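Local coordinates for alpha-1,3-glucanase (Bacillus circulans, PDB 5ZRU), which probably hydrolyses alpha-1,3-glucan, this chain being the catalytic part of a longer, multidomain carbohydrate-binding enzyme of glycoside hydrolase family 87, at residues A[269-283]-A[301-315]. Sequence-based numbering, arbitrary orientation.
With ZN (zinc ion), chain F; CA (calcium ion), chain L; PE5 (3,6,9,12,15,18,21,24-octaoxahexacosan-1-ol), chain C.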
ATOM      1  N   ILE A 269       2.152  -9.243 -14.199  1.00  8.13           N
ATOM      2  CA  ILE A 269       2.009 -10.689 -14.360  1.00 10.69           C
ATOM      3  C   ILE A 269       0.533 -11.058 -14.370  1.00 10.49           C
ATOM      4  O   ILE A 269      -0.213 -10.683 -13.455  1.00 11.00           O
ATOM      5  CB  ILE A 269       2.750 -11.448 -13.244  1.00  8.77           C
ATOM      6  CG1 ILE A 269       4.261 -11.267 -13.412  1.00  9.77           C
ATOM      7  CG2 ILE A 269       2.382 -12.931 -13.271  1.00 12.65           C
ATOM      8  CD1 ILE A 269       5.096 -11.936 -12.281  1.00  9.83           C
ATOM      9  N   SER A 270       0.112 -11.810 -15.388  1.00 10.06           N
ATOM     10  CA  SER A 270      -1.245 -12.334 -15.454  1.00 11.14           C
ATOM     11  C   SER A 270      -1.181 -13.835 -15.231  1.00 13.15           C
ATOM     12  O   SER A 270      -0.593 -14.557 -16.044  1.00 12.70           O
ATOM     13  CB  SER A 270      -1.908 -12.022 -16.801  1.00 11.57           C
ATOM     14  OG  SER A 270      -3.086 -12.806 -16.985  1.00 12.83           O
ATOM     15  N   PHE A 271      -1.773 -14.303 -14.130  1.00 11.90           N
ATOM     16  CA  PHE A 271      -1.846 -15.732 -13.833  1.00 12.51           C
ATOM     17  C   PHE A 271      -3.097 -16.339 -14.454  1.00 12.41           C
ATOM     18  O   PHE A 271      -4.196 -15.791 -14.310  1.00 10.12           O
ATOM     19  CB  PHE A 271      -1.888 -15.992 -12.327  1.00  8.60           C
ATOM     20  CG  PHE A 271      -0.620 -15.646 -11.581  1.00 10.71           C
ATOM     21  CD1 PHE A 271       0.588 -16.258 -11.890  1.00  9.50           C
ATOM     22  CD2 PHE A 271      -0.666 -14.758 -10.512  1.00 12.91           C
ATOM     23  CE1 PHE A 271       1.735 -15.968 -11.172  1.00 10.97           C
ATOM     24  CE2 PHE A 271       0.476 -14.454  -9.791  1.00 12.75           C
ATOM     25  CZ  PHE A 271       1.681 -15.059 -10.124  1.00 12.74           C
ATOM     26  N   ARG A 272      -2.936 -17.486 -15.109  1.00 11.23           N
ATOM     27  CA  ARG A 272      -4.057 -18.311 -15.570  1.00 12.94           C
ATOM     28  C   ARG A 272      -3.881 -19.697 -14.954  1.00 12.38           C
ATOM     29  O   ARG A 272      -3.498 -20.658 -15.631  1.00 13.82           O
ATOM     30  CB  ARG A 272      -4.127 -18.369 -17.108  1.00 14.83           C
ATOM     31  CG  ARG A 272      -4.303 -17.012 -17.770  1.00 15.46           C
ATOM     32  CD  ARG A 272      -5.651 -16.395 -17.430  1.00 15.50           C
ATOM     33  NE  ARG A 272      -5.835 -15.099 -18.081  1.00 13.69           N
ATOM     34  CZ  ARG A 272      -6.880 -14.300 -17.880  1.00 17.33           C
ATOM     35  NH1 ARG A 272      -7.841 -14.658 -17.033  1.00 11.32           N
ATOM     36  NH2 ARG A 272      -6.963 -13.140 -18.522  1.00 16.96           N
ATOM     37  N   VAL A 273      -4.128 -19.776 -13.650  1.00 12.21           N
ATOM     38  CA  VAL A 273      -3.819 -20.941 -12.827  1.00 12.45           C
ATOM     39  C   VAL A 273      -5.117 -21.436 -12.193  1.00 13.55           C
ATOM     40  O   VAL A 273      -5.887 -20.638 -11.645  1.00 14.34           O
ATOM     41  CB  VAL A 273      -2.783 -20.587 -11.741  1.00 10.90           C
ATOM     42  CG1 VAL A 273      -2.599 -21.740 -10.752  1.00 12.57           C
ATOM     43  CG2 VAL A 273      -1.441 -20.186 -12.384  1.00 10.20           C
ATOM     44  N   THR A 274      -5.352 -22.752 -12.255  1.00 11.78           N
ATOM     45  CA  THR A 274      -6.532 -23.343 -11.635  1.00 11.72           C
ATOM     46  C   THR A 274      -6.224 -24.121 -10.371  1.00 14.34           C
ATOM     47  O   THR A 274      -7.138 -24.358  -9.577  1.00 15.47           O
ATOM     48  CB  THR A 274      -7.256 -24.283 -12.610  1.00 14.16           C
ATOM     49  OG1 THR A 274      -6.350 -25.290 -13.072  1.00 16.49           O
ATOM     50  CG2 THR A 274      -7.784 -23.509 -13.789  1.00 18.31           C
ATOM     51  N   GLY A 275      -4.980 -24.548 -10.180  1.00 12.56           N
ATOM     52  CA  GLY A 275      -4.607 -25.216  -8.955  1.00 11.85           C
ATOM     53  C   GLY A 275      -3.831 -24.288  -8.047  1.00 12.57           C
ATOM     54  O   GLY A 275      -4.308 -23.205  -7.709  1.00 16.59           O
ATOM     55  N   GLN A 276      -2.628 -24.683  -7.656  1.00 11.16           N
ATOM     56  CA  GLN A 276      -1.871 -23.959  -6.647  1.00 10.18           C
ATOM     57  C   GLN A 276      -0.647 -23.318  -7.281  1.00 14.46           C
ATOM     58  O   GLN A 276       0.207 -24.015  -7.844  1.00 13.06           O
ATOM     59  CB  GLN A 276      -1.451 -24.884  -5.510  1.00 13.92           C
ATOM     60  CG  GLN A 276      -0.633 -24.186  -4.446  1.00 12.11           C
ATOM     61  CD  GLN A 276      -0.174 -25.139  -3.371  1.00 16.61           C
ATOM     62  OE1 GLN A 276       0.549 -26.095  -3.646  1.00 17.27           O
ATOM     63  NE2 GLN A 276      -0.617 -24.904  -2.141  1.00 15.36           N
ATOM     64  N   LEU A 277      -0.555 -22.001  -7.181  1.00 10.70           N
ATOM     65  CA  LEU A 277       0.680 -21.326  -7.538  1.00 10.73           C
ATOM     66  C   LEU A 277       1.394 -20.899  -6.263  1.00 12.39           C
ATOM     67  O   LEU A 277       0.762 -20.620  -5.239  1.00  9.98           O
ATOM     68  CB  LEU A 277       0.414 -20.126  -8.452  1.00 12.83           C
ATOM     69  CG  LEU A 277      -0.328 -18.897  -7.940  1.00 15.62           C
ATOM     70  CD1 LEU A 277       0.652 -17.904  -7.338  1.00 14.68           C
ATOM     71  CD2 LEU A 277      -1.121 -18.241  -9.082  1.00 15.55           C
ATOM     72  N   ASP A 278       2.724 -20.889  -6.325  1.00  8.52           N
ATOM     73  CA  ASP A 278       3.565 -20.396  -5.237  1.00  9.90           C
ATOM     74  C   ASP A 278       4.618 -19.515  -5.885  1.00  9.79           C
ATOM     75  O   ASP A 278       5.452 -20.003  -6.655  1.00 11.98           O
ATOM     76  CB  ASP A 278       4.219 -21.535  -4.445  1.00  9.68           C
ATOM     77  CG  ASP A 278       4.959 -21.025  -3.211  1.00 13.89           C
ATOM     78  OD1 ASP A 278       4.298 -20.698  -2.215  1.00 14.65           O
ATOM     79  OD2 ASP A 278       6.197 -20.906  -3.247  1.00 13.98           O
ATOM     80  N   PHE A 279       4.552 -18.215  -5.607  1.00  9.52           N
ATOM     81  CA  PHE A 279       5.394 -17.225  -6.268  1.00  8.65           C
ATOM     82  C   PHE A 279       6.086 -16.444  -5.168  1.00  8.63           C
ATOM     83  O   PHE A 279       5.412 -15.902  -4.287  1.00  9.17           O
ATOM     84  CB  PHE A 279       4.533 -16.306  -7.153  1.00  8.63           C
ATOM     85  CG  PHE A 279       5.318 -15.373  -8.024  1.00 10.00           C
ATOM     86  CD1 PHE A 279       5.935 -14.248  -7.487  1.00 11.99           C
ATOM     87  CD2 PHE A 279       5.408 -15.599  -9.396  1.00  9.52           C
ATOM     88  CE1 PHE A 279       6.665 -13.375  -8.300  1.00  9.14           C
ATOM     89  CE2 PHE A 279       6.136 -14.727 -10.216  1.00 10.63           C
ATOM     90  CZ  PHE A 279       6.759 -13.623  -9.663  1.00 10.75           C
ATOM     91  N   SER A 280       7.421 -16.381  -5.203  1.00  7.39           N
ATOM     92  CA  SER A 280       8.091 -15.803  -4.046  1.00  7.85           C
ATOM     93  C   SER A 280       9.462 -15.258  -4.403  1.00 10.60           C
ATOM     94  O   SER A 280      10.071 -15.642  -5.406  1.00  8.59           O
ATOM     95  CB  SER A 280       8.244 -16.826  -2.911  1.00 10.35           C
ATOM     96  OG  SER A 280       9.110 -17.891  -3.280  1.00  9.21           O
ATOM     97  N   HIS A 281       9.929 -14.347  -3.535  1.00  7.89           N
ATOM     98  CA  HIS A 281      11.343 -13.977  -3.405  1.00  9.29           C
ATOM     99  C   HIS A 281      11.844 -13.210  -4.625  1.00 10.67           C
ATOM    100  O   HIS A 281      12.934 -13.461  -5.146  1.00  7.32           O
ATOM    101  CB  HIS A 281      12.201 -15.206  -3.104  1.00  8.10           C
ATOM    102  CG  HIS A 281      12.053 -15.662  -1.689  1.00  9.58           C
ATOM    103  ND1 HIS A 281      12.372 -14.853  -0.619  1.00  9.39           N
ATOM    104  CD2 HIS A 281      11.560 -16.806  -1.164  1.00 11.29           C
ATOM    105  CE1 HIS A 281      12.110 -15.492   0.506  1.00 12.59           C
ATOM    106  NE2 HIS A 281      11.618 -16.680   0.202  1.00 14.35           N
ATOM    107  N   ILE A 282      11.040 -12.234  -5.047  1.00  7.05           N
ATOM    108  CA  ILE A 282      11.299 -11.446  -6.244  1.00  8.04           C
ATOM    109  C   ILE A 282      10.905 -10.010  -5.954  1.00 10.31           C
ATOM    110  O   ILE A 282       9.900  -9.762  -5.276  1.00  9.12           O
ATOM    111  CB  ILE A 282      10.505 -12.011  -7.441  1.00 11.97           C
ATOM    112  CG1 ILE A 282      11.142 -13.323  -7.910  1.00 11.84           C
ATOM    113  CG2 ILE A 282      10.406 -11.014  -8.589  1.00 15.48           C
ATOM    114  CD1 ILE A 282      10.200 -14.214  -8.657  1.00 11.41           C
ATOM    115  N   TYR A 283      11.713  -9.067  -6.437  1.00  8.51           N
ATOM    116  CA  TYR A 283      11.322  -7.666  -6.544  1.00  9.02           C
ATOM    117  C   TYR A 283      10.828  -7.391  -7.962  1.00  9.22           C
ATOM    118  O   TYR A 283      11.431  -7.855  -8.933  1.00 10.02           O
ATOM    119  CB  TYR A 283      12.500  -6.746  -6.208  1.00  8.13           C
ATOM    120  CG  TYR A 283      12.257  -5.308  -6.583  1.00 11.42           C
ATOM    121  CD1 TYR A 283      11.546  -4.458  -5.741  1.00  9.79           C
ATOM    122  CD2 TYR A 283      12.736  -4.794  -7.788  1.00 10.50           C
ATOM    123  CE1 TYR A 283      11.310  -3.134  -6.088  1.00  8.90           C
ATOM    124  CE2 TYR A 283      12.496  -3.467  -8.144  1.00 11.08           C
ATOM    125  CZ  TYR A 283      11.793  -2.646  -7.290  1.00 10.59           C
ATOM    126  OH  TYR A 283      11.563  -1.328  -7.639  1.00 12.05           O
ATOM    127  N   PHE A 301       0.273  -8.271 -10.093  1.00  8.36           N
ATOM    128  CA  PHE A 301      -0.233  -9.635 -10.219  1.00  9.54           C
ATOM    129  C   PHE A 301      -1.724  -9.573 -10.518  1.00 11.17           C
ATOM    130  O   PHE A 301      -2.455  -8.856  -9.829  1.00 10.10           O
ATOM    131  CB  PHE A 301       0.003 -10.438  -8.931  1.00  7.27           C
ATOM    132  CG  PHE A 301       1.445 -10.533  -8.518  1.00  9.96           C
ATOM    133  CD1 PHE A 301       2.285 -11.479  -9.087  1.00 11.94           C
ATOM    134  CD2 PHE A 301       1.957  -9.690  -7.543  1.00  9.78           C
ATOM    135  CE1 PHE A 301       3.616 -11.579  -8.688  1.00 10.77           C
ATOM    136  CE2 PHE A 301       3.284  -9.786  -7.136  1.00 10.25           C
ATOM    137  CZ  PHE A 301       4.116 -10.728  -7.715  1.00 11.84           C
ATOM    138  N   MET A 302      -2.179 -10.351 -11.507  1.00  8.10           N
ATOM    139  CA  MET A 302      -3.530 -10.223 -12.044  1.00 11.81           C
ATOM    140  C   MET A 302      -4.147 -11.582 -12.347  1.00  9.29           C
ATOM    141  O   MET A 302      -3.444 -12.568 -12.573  1.00 11.27           O
ATOM    142  CB  MET A 302      -3.544  -9.418 -13.353  1.00 11.08           C
ATOM    143  CG  MET A 302      -3.097  -7.993 -13.231  1.00 18.71           C
ATOM    144  SD  MET A 302      -2.960  -7.228 -14.870  1.00 13.46           S
ATOM    145  CE  MET A 302      -1.267  -7.638 -15.336  1.00 12.16           C
ATOM    146  N   ASP A 303      -5.488 -11.597 -12.345  1.00 10.51           N
ATOM    147  CA  ASP A 303      -6.365 -12.618 -12.938  1.00 11.02           C
ATOM    148  C   ASP A 303      -6.566 -13.850 -12.049  1.00  9.46           C
ATOM    149  O   ASP A 303      -7.107 -13.704 -10.948  1.00 10.61           O
ATOM    150  CB  ASP A 303      -5.871 -12.961 -14.345  1.00  9.02           C
ATOM    151  CG  ASP A 303      -5.948 -11.757 -15.264  1.00 14.61           C
ATOM    152  OD1 ASP A 303      -7.014 -11.097 -15.267  1.00 13.80           O
ATOM    153  OD2 ASP A 303      -4.955 -11.446 -15.951  1.00 12.25           O
ATOM    154  N   ASN A 304      -6.180 -15.060 -12.492  1.00  9.32           N
ATOM    155  CA  ASN A 304      -6.663 -16.311 -11.880  1.00 10.11           C
ATOM    156  C   ASN A 304      -5.616 -16.924 -10.946  1.00 10.91           C
ATOM    157  O   ASN A 304      -4.643 -17.526 -11.404  1.00 11.49           O
ATOM    158  CB  ASN A 304      -7.052 -17.331 -12.951  1.00  9.13           C
ATOM    159  CG  ASN A 304      -8.044 -16.787 -13.950  1.00 11.13           C
ATOM    160  OD1 ASN A 304      -7.803 -16.830 -15.156  1.00 13.67           O
ATOM    161  ND2 ASN A 304      -9.172 -16.294 -13.464  1.00 10.46           N
ATOM    162  N   PHE A 305      -5.852 -16.839  -9.639  1.00 11.09           N
ATOM    163  CA  PHE A 305      -4.851 -17.235  -8.656  1.00 12.38           C
ATOM    164  C   PHE A 305      -5.078 -18.638  -8.083  1.00 11.48           C
ATOM    165  O   PHE A 305      -4.280 -19.090  -7.260  1.00 16.23           O
ATOM    166  CB  PHE A 305      -4.803 -16.215  -7.507  1.00 10.01           C
ATOM    167  CG  PHE A 305      -4.164 -14.877  -7.858  1.00  9.72           C
ATOM    168  CD1 PHE A 305      -4.803 -13.974  -8.696  1.00  9.07           C
ATOM    169  CD2 PHE A 305      -2.945 -14.507  -7.293  1.00 10.20           C
ATOM    170  CE1 PHE A 305      -4.232 -12.732  -8.995  1.00  8.01           C
ATOM    171  CE2 PHE A 305      -2.363 -13.258  -7.577  1.00  9.46           C
ATOM    172  CZ  PHE A 305      -3.009 -12.372  -8.429  1.00 11.32           C
ATOM    173  N   GLY A 306      -6.135 -19.339  -8.485  1.00 11.32           N
ATOM    174  CA  GLY A 306      -6.273 -20.736  -8.085  1.00 12.01           C
ATOM    175  C   GLY A 306      -6.701 -20.938  -6.636  1.00 15.23           C
ATOM    176  O   GLY A 306      -7.343 -20.083  -6.022  1.00 14.94           O
ATOM    177  N   THR A 307      -6.320 -22.094  -6.084  1.00 11.25           N
ATOM    178  CA  THR A 307      -6.788 -22.555  -4.779  1.00 11.79           C
ATOM    179  C   THR A 307      -5.606 -22.850  -3.860  1.00 10.76           C
ATOM    180  O   THR A 307      -4.697 -23.603  -4.229  1.00 12.50           O
ATOM    181  CB  THR A 307      -7.665 -23.810  -4.930  1.00 15.83           C
ATOM    182  OG1 THR A 307      -8.869 -23.468  -5.622  1.00 16.13           O
ATOM    183  CG2 THR A 307      -8.027 -24.395  -3.568  1.00 12.76           C
ATOM    184  N   ASN A 308      -5.642 -22.269  -2.655  1.00 11.21           N
ATOM    185  CA  ASN A 308      -4.560 -22.357  -1.666  1.00 11.90           C
ATOM    186  C   ASN A 308      -3.216 -21.922  -2.235  1.00 10.70           C
ATOM    187  O   ASN A 308      -2.170 -22.477  -1.894  1.00 12.12           O
ATOM    188  CB  ASN A 308      -4.455 -23.765  -1.068  1.00 12.04           C
ATOM    189  CG  ASN A 308      -5.566 -24.053  -0.101  1.00 16.17           C
ATOM    190  OD1 ASN A 308      -6.284 -23.140   0.304  1.00 16.44           O
ATOM    191  ND2 ASN A 308      -5.720 -25.319   0.282  1.00 16.24           N
ATOM    192  N   SER A 309      -3.236 -20.902  -3.090  1.00 11.82           N
ATOM    193  CA  SER A 309      -1.990 -20.371  -3.625  1.00  9.64           C
ATOM    194  C   SER A 309      -1.333 -19.418  -2.628  1.00  8.35           C
ATOM    195  O   SER A 309      -1.949 -18.956  -1.670  1.00 10.48           O
ATOM    196  CB  SER A 309      -2.234 -19.664  -4.957  1.00 11.95           C
ATOM    197  OG  SER A 309      -2.709 -20.584  -5.937  1.00 11.10           O
ATOM    198  N   LYS A 310      -0.045 -19.155  -2.849  1.00 10.40           N
ATOM    199  CA  LYS A 310       0.674 -18.169  -2.056  1.00 11.57           C
ATOM    200  C   LYS A 310       1.504 -17.292  -2.973  1.00 11.62           C
ATOM    201  O   LYS A 310       2.198 -17.801  -3.858  1.00 11.29           O
ATOM    202  CB  LYS A 310       1.606 -18.823  -1.031  1.00 12.31           C
ATOM    203  CG  LYS A 310       0.955 -19.699   0.007  1.00 16.74           C
ATOM    204  CD  LYS A 310       1.810 -19.682   1.275  1.00 23.61           C
ATOM    205  CE  LYS A 310       1.131 -20.391   2.438  1.00 30.70           C
ATOM    206  NZ  LYS A 310       1.223 -21.868   2.327  1.00 34.34           N
ATOM    207  N   VAL A 311       1.439 -15.983  -2.758  1.00 11.59           N
ATOM    208  CA  VAL A 311       2.440 -15.053  -3.268  1.00 10.17           C
ATOM    209  C   VAL A 311       3.068 -14.437  -2.029  1.00 11.81           C
ATOM    210  O   VAL A 311       2.382 -13.750  -1.261  1.00  9.93           O
ATOM    211  CB  VAL A 311       1.850 -13.979  -4.194  1.00  8.59           C
ATOM    212  CG1 VAL A 311       2.976 -13.104  -4.786  1.00  9.26           C
ATOM    213  CG2 VAL A 311       1.010 -14.614  -5.298  1.00 12.49           C
ATOM    214  N   HIS A 312       4.348 -14.714  -1.792  1.00  7.25           N
ATOM    215  CA  HIS A 312       4.923 -14.348  -0.511  1.00  8.50           C
ATOM    216  C   HIS A 312       6.361 -13.886  -0.680  1.00 10.13           C
ATOM    217  O   HIS A 312       7.048 -14.270  -1.628  1.00  6.42           O
ATOM    218  CB  HIS A 312       4.843 -15.525   0.480  1.00  7.73           C
ATOM    219  CG  HIS A 312       5.702 -16.698   0.114  1.00 10.47           C
ATOM    220  ND1 HIS A 312       7.013 -16.816   0.524  1.00 10.82           N
ATOM    221  CD2 HIS A 312       5.427 -17.822  -0.596  1.00  9.65           C
ATOM    222  CE1 HIS A 312       7.512 -17.957   0.083  1.00  9.71           C
ATOM    223  NE2 HIS A 312       6.570 -18.586  -0.598  1.00  9.97           N
ATOM    224  N   ASN A 313       6.800 -13.030   0.239  1.00  8.66           N
ATOM    225  CA  ASN A 313       8.161 -12.495   0.195  1.00  8.22           C
ATOM    226  C   ASN A 313       8.446 -11.860  -1.168  1.00 10.13           C
ATOM    227  O   ASN A 313       9.454 -12.139  -1.817  1.00  8.28           O
ATOM    228  CB  ASN A 313       9.182 -13.590   0.517  1.00  8.74           C
ATOM    229  CG  ASN A 313       9.040 -14.109   1.932  1.00 10.80           C
ATOM    230  OD1 ASN A 313       8.236 -15.002   2.205  1.00 13.13           O
ATOM    231  ND2 ASN A 313       9.828 -13.552   2.842  1.00 10.11           N
ATOM    232  N   VAL A 314       7.521 -11.021  -1.624  1.00  9.20           N
ATOM    233  CA  VAL A 314       7.745 -10.254  -2.841  1.00  9.54           C
ATOM    234  C   VAL A 314       7.764  -8.773  -2.481  1.00  8.45           C
ATOM    235  O   VAL A 314       7.285  -8.347  -1.425  1.00  9.09           O
ATOM    236  CB  VAL A 314       6.692 -10.540  -3.939  1.00  9.93           C
ATOM    237  CG1 VAL A 314       6.774 -11.996  -4.422  1.00  8.86           C
ATOM    238  CG2 VAL A 314       5.266 -10.187  -3.460  1.00  8.86           C
ATOM    239  N   TRP A 315       8.329  -7.988  -3.392  1.00  8.18           N
ATOM    240  CA  TRP A 315       8.479  -6.545  -3.241  1.00  7.08           C
ATOM    241  C   TRP A 315       8.051  -5.955  -4.579  1.00  8.82           C
ATOM    242  O   TRP A 315       8.723  -6.176  -5.590  1.00  8.98           O
ATOM    243  CB  TRP A 315       9.930  -6.197  -2.900  1.00  7.41           C
ATOM    244  CG  TRP A 315      10.192  -4.787  -2.446  1.00  7.84           C
ATOM    245  CD1 TRP A 315       9.338  -3.720  -2.513  1.00 10.46           C
ATOM    246  CD2 TRP A 315      11.402  -4.300  -1.852  1.00  9.22           C
ATOM    247  NE1 TRP A 315       9.944  -2.598  -1.984  1.00  9.42           N
ATOM    248  CE2 TRP A 315      11.211  -2.934  -1.572  1.00  9.46           C
ATOM    249  CE3 TRP A 315      12.633  -4.892  -1.528  1.00  8.34           C
ATOM    250  CZ2 TRP A 315      12.208  -2.142  -0.985  1.00 10.30           C
ATOM    251  CZ3 TRP A 315      13.621  -4.107  -0.934  1.00  8.78           C
ATOM    252  CH2 TRP A 315      13.398  -2.750  -0.665  1.00 10.04           C
TER
HETATM  253 ZN    ZN F 604       6.780 -20.516  -1.361  1.00 13.88          ZN
HETATM  254 CA    CA L 610      11.244 -18.380   1.508  1.00 22.98          CA
HETATM  255  C48 PE5 C 601      12.725   1.226 -17.039  1.00 21.35           C
HETATM  256  C50 PE5 C 601      11.837   2.164 -16.214  1.00 21.41           C
HETATM  257  O1  PE5 C 601      12.309   3.482 -16.310  1.00 28.07           O
HETATM  258  C1  PE5 C 601      11.527   4.439 -15.649  1.00 25.78           C
HETATM  259  C2  PE5 C 601      12.226   5.801 -15.641  1.00 22.90           C
HETATM  260  O2  PE5 C 601      13.405   5.723 -14.892  1.00 21.48           O
HETATM  261  C3  PE5 C 601      14.222   6.859 -14.921  1.00 23.37           C
HETATM  262  C4  PE5 C 601      15.500   6.597 -14.113  1.00 22.27           C
HETATM  263  O3  PE5 C 601      15.168   6.226 -12.801  1.00 27.46           O
HETATM  264  C5  PE5 C 601      16.238   6.037 -11.915  1.00 20.78           C
HETATM  265  C6  PE5 C 601      16.077   4.717 -11.146  1.00 31.37           C
HETATM  266  O4  PE5 C 601      15.325   4.878  -9.970  1.00 30.13           O
HETATM  267  C7  PE5 C 601      14.417   3.848  -9.675  1.00 27.79           C
HETATM  268  C8  PE5 C 601      15.122   2.490  -9.687  1.00 30.45           C
HETATM  269  O5  PE5 C 601      14.171   1.475  -9.750  1.00 33.05           O
HETATM  270  C9  PE5 C 601      14.685   0.202 -10.033  1.00 30.07           C
HETATM  271  C10 PE5 C 601      14.670  -0.625  -8.754  1.00 27.79           C
HETATM  272  O6  PE5 C 601      15.950  -1.128  -8.516  1.00 27.56           O
HETATM  273  C11 PE5 C 601      16.196  -1.496  -7.190  1.00 27.21           C
HETATM  274  C12 PE5 C 601      17.683  -1.748  -6.983  1.00 25.99           C
HETATM  275  O7  PE5 C 601      17.818  -3.084  -6.611  1.00 24.43           O
HETATM  276  C13 PE5 C 601      18.771  -3.331  -5.619  1.00 21.91           C
HETATM  277  C14 PE5 C 601      19.254  -4.772  -5.769  1.00 23.80           C
HETATM  278  O8  PE5 C 601      19.293  -5.080  -7.134  1.00 25.64           O
HETATM  279  C15 PE5 C 601      19.652  -6.398  -7.455  1.00 24.84           C
HETATM  280  C16 PE5 C 601      20.963  -6.388  -8.254  1.00 22.55           C
HETATM  281  O52 PE5 C 601      20.728  -6.675  -9.605  1.00 32.17           O
HETATM  282  O   HOH W   1      -9.393 -12.273 -15.959  1.00 14.42           O
HETATM  283  O   HOH W   2      -8.215 -19.610 -10.371  1.00 16.81           O
HETATM  284  O   HOH W   3       8.870 -20.584  -1.713  1.00 14.62           O
HETATM  285  O   HOH W   4       9.654 -18.176   3.037  1.00 23.76           O
HETATM  286  O   HOH W   5      10.384 -20.085   0.095  1.00 21.38           O
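Successive coils of the parallel beta-helix in the D2 catalytic region stack here, 269-283 upon 301-315, the paired strands keeping one offset on either side of the turn, as I269 beside F301 and F279 beside V311 attest. The axes of strands 277-280 and 310-312 diverge by only 4° and approach to 4.8 Å, and backbone bonds such as K310 N to L277 O and F279 N to K310 O confirm parallel pairing. Between the strands at 269-273 and 301-305 and those at 277-280 and 310-312, F271, F279, F301 and F305 form an aromatic cluster. F301 sends its edge at the face of F279 (CE1 to CE1 3.6 Å), while F271 turns its own edge to the face of F305. With CG anti to the backbone N (chi1 -172°), F279 reaches inward to F301.

On the face that carries S270, R272 and N304, R272 NH1 donates to N304 OD1 at 2.9 Å, the oxygen lying near the guanidinium plane. D303 stacks its carboxylate over a guanidinium face, planes 11° apart; that salt bridge is long (NH2 to OD2 3.7 Å), whereas S270 OG donates to D303 OD2 at 2.5 Å. A leucine in place of R272 would probably leave N304 OD1 without this donor and the D303 carboxylate without its stacked positive charge.

Along another face, D278 OD2 (2.0 Å) and H312 NE2 (2.1 Å) bind zinc, joined by H3 and a water. S280 CB covers one face of the H312 imidazole, and H312 ND1 donates in plane to N313 OD1, fixing the ring's rotation. Adjacent coils thus supply two of the three protein ligands of a zinc site, the N-terminal segment the third, on a right-handed beta-helix of the pectate-lyase-like kind.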